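Local structure of Tb427.07.360- putative uncharacterized metacyclic invariant surface protein from Trypanosoma brucei (Trypanosoma brucei, 5VTL) at residues Ala86-Ala97 with Glu173-Ala184. The protein is of unknown function but is a putative invariant surface protein of the metacyclic stage, probably displayed on the parasite surface as an extended helical rod. Sequence-based numbering, arbitrary orientation.
Sequences ALSDVEQYAANA and EYDQLEAAVRRA
With chi1 at -61°, Y93 keeps CG beside its backbone N and lays its ring over Q176. Q176 CB stands 3.5 Å from the centroid of the Y93 ring, almost on the ring normal, in a CH-pi contact. The Q176 chain bends at chi2 (-95°), which sets its amide against the CZ-OH end of Y93, nearly parallel to the ring. E173 OE1 lies at the edge of the same ring, in its plane. Y93 is a knob in the hole formed by E173, Q176, L177 and A180. In return, A180 is a knob among A86, D89, V90 and Y93, with its CB 3.5 Å from V90 CG2. The other V90 branch, CG1, meets L177 CD1 at 3.8 Å. A86 CB packs on A184 CB at 3.9 Å where the two backbones come close.

Polar pairs border this seam. R183 NH1 forms a salt bridge with D89 OD2 at 2.8 Å, on the anti side but tilted from both carboxylate and guanidinium planes. The planes are steeply inclined, and the bond is bent. A water accepts from R183 NE and donates to D89 OD2, so this oxygen is gripped twice. Near the other end, N96 ND2 donates to E173 OE1 at 2.9 Å. The acceptor lies in the N96 amide plane, but the N-H comes from above the carboxylate plane.

L177 and A94 also touch helix 4-58, through L27 and K28, so the inner side of the seam faces a third helix. The axes of 86-97 and 173-184 approach to 8.2 Å, their N-to-C directions 158° apart. This antiparallel knobs-into-holes packing joins helices 63-102 and 157-209, which with helix 4-58 form the long bundle of this extended member of the glutamic acid/alanine-rich protein family of Trypanosoma.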
loop_
_atom_site.group_PDB
_atom_site.type_symbol
_atom_site.label_atom_id
_atom_site.label_comp_id
_atom_site.label_asym_id
_atom_site.label_seq_id
_atom_site.Cartn_x
_atom_site.Cartn_y
_atom_site.Cartn_z
ATOM N N ALA A 86 -0.148 9.291 7.502
ATOM C CA ALA A 86 -0.464 8.273 6.501
ATOM C C ALA A 86 -0.129 6.881 7.034
ATOM O O ALA A 86 -0.892 5.936 6.829
ATOM C CB ALA A 86 0.259 8.571 5.188
ATOM N N LEU A 87 0.975 6.763 7.769
ATOM C CA LEU A 87 1.331 5.486 8.382
ATOM C C LEU A 87 0.255 5.066 9.377
ATOM O O LEU A 87 -0.125 3.899 9.423
ATOM C CB LEU A 87 2.682 5.578 9.081
ATOM C CG LEU A 87 3.212 4.350 9.819
ATOM C CD1 LEU A 87 3.251 3.106 8.931
ATOM C CD2 LEU A 87 4.593 4.661 10.371
ATOM N N SER A 88 -0.257 6.016 10.151
ATOM C CA SER A 88 -1.300 5.684 11.121
ATOM C C SER A 88 -2.578 5.228 10.418
ATOM O O SER A 88 -3.239 4.300 10.888
ATOM C CB SER A 88 -1.575 6.840 12.081
ATOM O OG SER A 88 -2.065 7.955 11.383
ATOM N N ASP A 89 -2.935 5.873 9.306
ATOM C CA ASP A 89 -4.024 5.373 8.467
ATOM C C ASP A 89 -3.771 3.943 7.955
ATOM O O ASP A 89 -4.659 3.086 8.025
ATOM C CB ASP A 89 -4.263 6.293 7.273
ATOM C CG ASP A 89 -4.773 7.675 7.685
ATOM O OD1 ASP A 89 -5.136 7.855 8.874
ATOM O OD2 ASP A 89 -4.817 8.566 6.805
ATOM N N VAL A 90 -2.578 3.692 7.431
ATOM C CA VAL A 90 -2.203 2.364 6.932
ATOM C C VAL A 90 -2.411 1.314 8.021
ATOM O O VAL A 90 -2.915 0.205 7.778
ATOM C CB VAL A 90 -0.725 2.353 6.458
ATOM C CG1 VAL A 90 -0.211 0.942 6.215
ATOM C CG2 VAL A 90 -0.563 3.184 5.177
ATOM N N GLU A 91 -2.016 1.666 9.230
ATOM C CA GLU A 91 -2.035 0.712 10.318
ATOM C C GLU A 91 -3.476 0.321 10.653
ATOM O O GLU A 91 -3.771 -0.826 10.984
ATOM C CB GLU A 91 -1.336 1.325 11.522
ATOM C CG GLU A 91 0.182 1.164 11.460
ATOM C CD GLU A 91 0.914 2.012 12.478
ATOM O OE1 GLU A 91 0.241 2.819 13.156
ATOM O OE2 GLU A 91 2.161 1.876 12.592
ATOM N N GLN A 92 -4.371 1.290 10.552
ATOM C CA GLN A 92 -5.781 1.073 10.824
ATOM C C GLN A 92 -6.344 0.193 9.731
ATOM O O GLN A 92 -6.929 -0.840 10.011
ATOM C CB GLN A 92 -6.477 2.423 10.882
ATOM C CG GLN A 92 -7.966 2.462 10.695
ATOM C CD GLN A 92 -8.442 3.897 10.472
ATOM O OE1 GLN A 92 -7.679 4.854 10.678
ATOM N NE2 GLN A 92 -9.689 4.053 10.034
ATOM N N TYR A 93 -6.129 0.568 8.473
ATOM C CA TYR A 93 -6.683 -0.221 7.385
ATOM C C TYR A 93 -6.050 -1.596 7.269
ATOM O O TYR A 93 -6.720 -2.548 6.864
ATOM C CB TYR A 93 -6.575 0.554 6.066
ATOM C CG TYR A 93 -7.349 1.843 6.118
ATOM C CD1 TYR A 93 -8.703 1.864 6.489
ATOM C CD2 TYR A 93 -6.736 3.039 5.830
ATOM C CE1 TYR A 93 -9.413 3.065 6.545
ATOM C CE2 TYR A 93 -7.436 4.245 5.883
ATOM C CZ TYR A 93 -8.768 4.251 6.248
ATOM O OH TYR A 93 -9.442 5.458 6.299
ATOM N N ALA A 94 -4.762 -1.701 7.583
ATOM C CA ALA A 94 -4.079 -2.991 7.576
ATOM C C ALA A 94 -4.558 -3.910 8.697
ATOM O O ALA A 94 -4.408 -5.136 8.589
ATOM C CB ALA A 94 -2.565 -2.811 7.655
ATOM N N ALA A 95 -5.107 -3.340 9.773
ATOM C CA ALA A 95 -5.722 -4.173 10.809
ATOM C C ALA A 95 -7.141 -4.597 10.429
ATOM O O ALA A 95 -7.564 -5.702 10.740
ATOM C CB ALA A 95 -5.743 -3.458 12.132
ATOM N N ASN A 96 -7.862 -3.708 9.755
ATOM C CA ASN A 96 -9.246 -3.960 9.360
ATOM C C ASN A 96 -9.403 -5.004 8.265
ATOM O O ASN A 96 -10.174 -5.957 8.398
ATOM C CB ASN A 96 -9.891 -2.664 8.876
ATOM C CG ASN A 96 -10.077 -1.652 9.986
ATOM O OD1 ASN A 96 -9.735 -1.926 11.146
ATOM N ND2 ASN A 96 -10.596 -0.453 9.639
ATOM N N ALA A 97 -8.690 -4.819 7.160
ATOM C CA ALA A 97 -8.889 -5.691 5.999
ATOM C C ALA A 97 -8.708 -7.195 6.278
ATOM O O ALA A 97 -9.544 -7.994 5.838
ATOM C CB ALA A 97 -8.019 -5.236 4.814
ATOM N N GLU A 173 -12.071 -1.256 2.089
ATOM C CA GLU A 173 -11.000 -1.155 3.073
ATOM C C GLU A 173 -9.640 -1.314 2.410
ATOM O O GLU A 173 -8.681 -0.618 2.760
ATOM C CB GLU A 173 -11.125 -2.227 4.155
ATOM C CG GLU A 173 -12.227 -2.019 5.167
ATOM C CD GLU A 173 -12.014 -0.812 6.053
ATOM O OE1 GLU A 173 -10.982 -0.722 6.753
ATOM O OE2 GLU A 173 -12.907 0.045 6.050
ATOM N N TYR A 174 -9.542 -2.238 1.455
ATOM C CA TYR A 174 -8.269 -2.460 0.804
ATOM C C TYR A 174 -7.946 -1.239 -0.055
ATOM O O TYR A 174 -6.795 -0.800 -0.118
ATOM C CB TYR A 174 -8.243 -3.778 -0.003
ATOM C CG TYR A 174 -6.859 -4.403 0.085
ATOM C CD1 TYR A 174 -5.862 -4.052 -0.815
ATOM C CD2 TYR A 174 -6.538 -5.293 1.093
ATOM C CE1 TYR A 174 -4.604 -4.591 -0.729
ATOM C CE2 TYR A 174 -5.279 -5.839 1.196
ATOM C CZ TYR A 174 -4.312 -5.483 0.286
ATOM O OH TYR A 174 -3.051 -5.989 0.388
ATOM N N ASP A 175 -8.954 -0.646 -0.673
ATOM C CA ASP A 175 -8.727 0.583 -1.413
ATOM C C ASP A 175 -8.174 1.682 -0.488
ATOM O O ASP A 175 -7.276 2.439 -0.864
ATOM C CB ASP A 175 -10.007 1.092 -2.070
ATOM C CG ASP A 175 -10.331 0.411 -3.389
ATOM O OD1 ASP A 175 -9.451 -0.220 -4.032
ATOM O OD2 ASP A 175 -11.506 0.519 -3.780
ATOM N N GLN A 176 -8.737 1.796 0.712
ATOM C CA GLN A 176 -8.297 2.816 1.660
ATOM C C GLN A 176 -6.864 2.564 2.080
ATOM O O GLN A 176 -6.068 3.489 2.226
ATOM C CB GLN A 176 -9.203 2.830 2.883
ATOM C CG GLN A 176 -10.534 3.408 2.601
ATOM C CD GLN A 176 -10.591 4.865 2.958
ATOM O OE1 GLN A 176 -9.609 5.592 2.798
ATOM N NE2 GLN A 176 -11.737 5.310 3.461
ATOM N N LEU A 177 -6.542 1.290 2.251
ATOM C CA LEU A 177 -5.189 0.881 2.589
ATOM C C LEU A 177 -4.211 1.301 1.494
ATOM O O LEU A 177 -3.192 1.912 1.772
ATOM C CB LEU A 177 -5.144 -0.639 2.816
ATOM C CG LEU A 177 -3.766 -1.265 3.078
ATOM C CD1 LEU A 177 -3.023 -0.559 4.202
ATOM C CD2 LEU A 177 -3.932 -2.760 3.400
ATOM N N GLU A 178 -4.529 1.002 0.244
ATOM C CA GLU A 178 -3.632 1.329 -0.847
ATOM C C GLU A 178 -3.454 2.844 -0.976
ATOM O O GLU A 178 -2.359 3.327 -1.282
ATOM C CB GLU A 178 -4.140 0.734 -2.171
ATOM C CG GLU A 178 -4.136 -0.799 -2.197
ATOM C CD GLU A 178 -4.287 -1.401 -3.591
ATOM O OE1 GLU A 178 -4.767 -0.734 -4.552
ATOM O OE2 GLU A 178 -3.886 -2.574 -3.721
ATOM N N ALA A 179 -4.527 3.584 -0.745
ATOM C CA ALA A 179 -4.500 5.039 -0.877
ATOM C C ALA A 179 -3.625 5.653 0.207
ATOM O O ALA A 179 -2.902 6.620 -0.042
ATOM C CB ALA A 179 -5.918 5.611 -0.819
ATOM N N ALA A 180 -3.671 5.069 1.392
ATOM C CA ALA A 180 -2.875 5.533 2.519
ATOM C C ALA A 180 -1.408 5.270 2.272
ATOM O O ALA A 180 -0.548 6.117 2.544
ATOM C CB ALA A 180 -3.330 4.860 3.807
ATOM N N VAL A 181 -1.120 4.081 1.751
ATOM C CA VAL A 181 0.236 3.738 1.348
ATOM C C VAL A 181 0.781 4.734 0.310
ATOM O O VAL A 181 1.939 5.157 0.389
ATOM C CB VAL A 181 0.285 2.282 0.798
ATOM C CG1 VAL A 181 1.618 1.968 0.102
ATOM C CG2 VAL A 181 0.044 1.312 1.940
ATOM N N ARG A 182 -0.037 5.071 -0.677
ATOM C CA ARG A 182 0.343 6.060 -1.670
ATOM C C ARG A 182 0.618 7.431 -1.012
ATOM O O ARG A 182 1.568 8.133 -1.383
ATOM C CB ARG A 182 -0.765 6.160 -2.701
ATOM C CG ARG A 182 -0.498 7.088 -3.869
ATOM C CD ARG A 182 -1.747 7.128 -4.770
ATOM N NE ARG A 182 -2.514 5.867 -4.697
ATOM C CZ ARG A 182 -3.832 5.761 -4.484
ATOM N NH1 ARG A 182 -4.406 4.554 -4.427
ATOM N NH2 ARG A 182 -4.590 6.846 -4.330
ATOM N N ARG A 183 -0.193 7.803 -0.028
ATOM C CA ARG A 183 -0.006 9.088 0.654
ATOM C C ARG A 183 1.312 9.137 1.399
ATOM O O ARG A 183 2.001 10.169 1.409
ATOM C CB ARG A 183 -1.170 9.378 1.609
ATOM C CG ARG A 183 -2.429 9.765 0.882
ATOM C CD ARG A 183 -3.458 10.389 1.799
ATOM N NE ARG A 183 -3.847 9.565 2.944
ATOM C CZ ARG A 183 -4.826 8.660 2.937
ATOM N NH1 ARG A 183 -5.109 7.995 4.050
ATOM N NH2 ARG A 183 -5.509 8.404 1.822
ATOM N N ALA A 184 1.684 8.006 1.999
ATOM C CA ALA A 184 2.958 7.885 2.698
ATOM C C ALA A 184 4.136 8.035 1.732
ATOM O O ALA A 184 5.116 8.720 2.034
ATOM C CB ALA A 184 3.037 6.539 3.418
HETATM O O HOH W 1 -3.134 10.555 5.544
#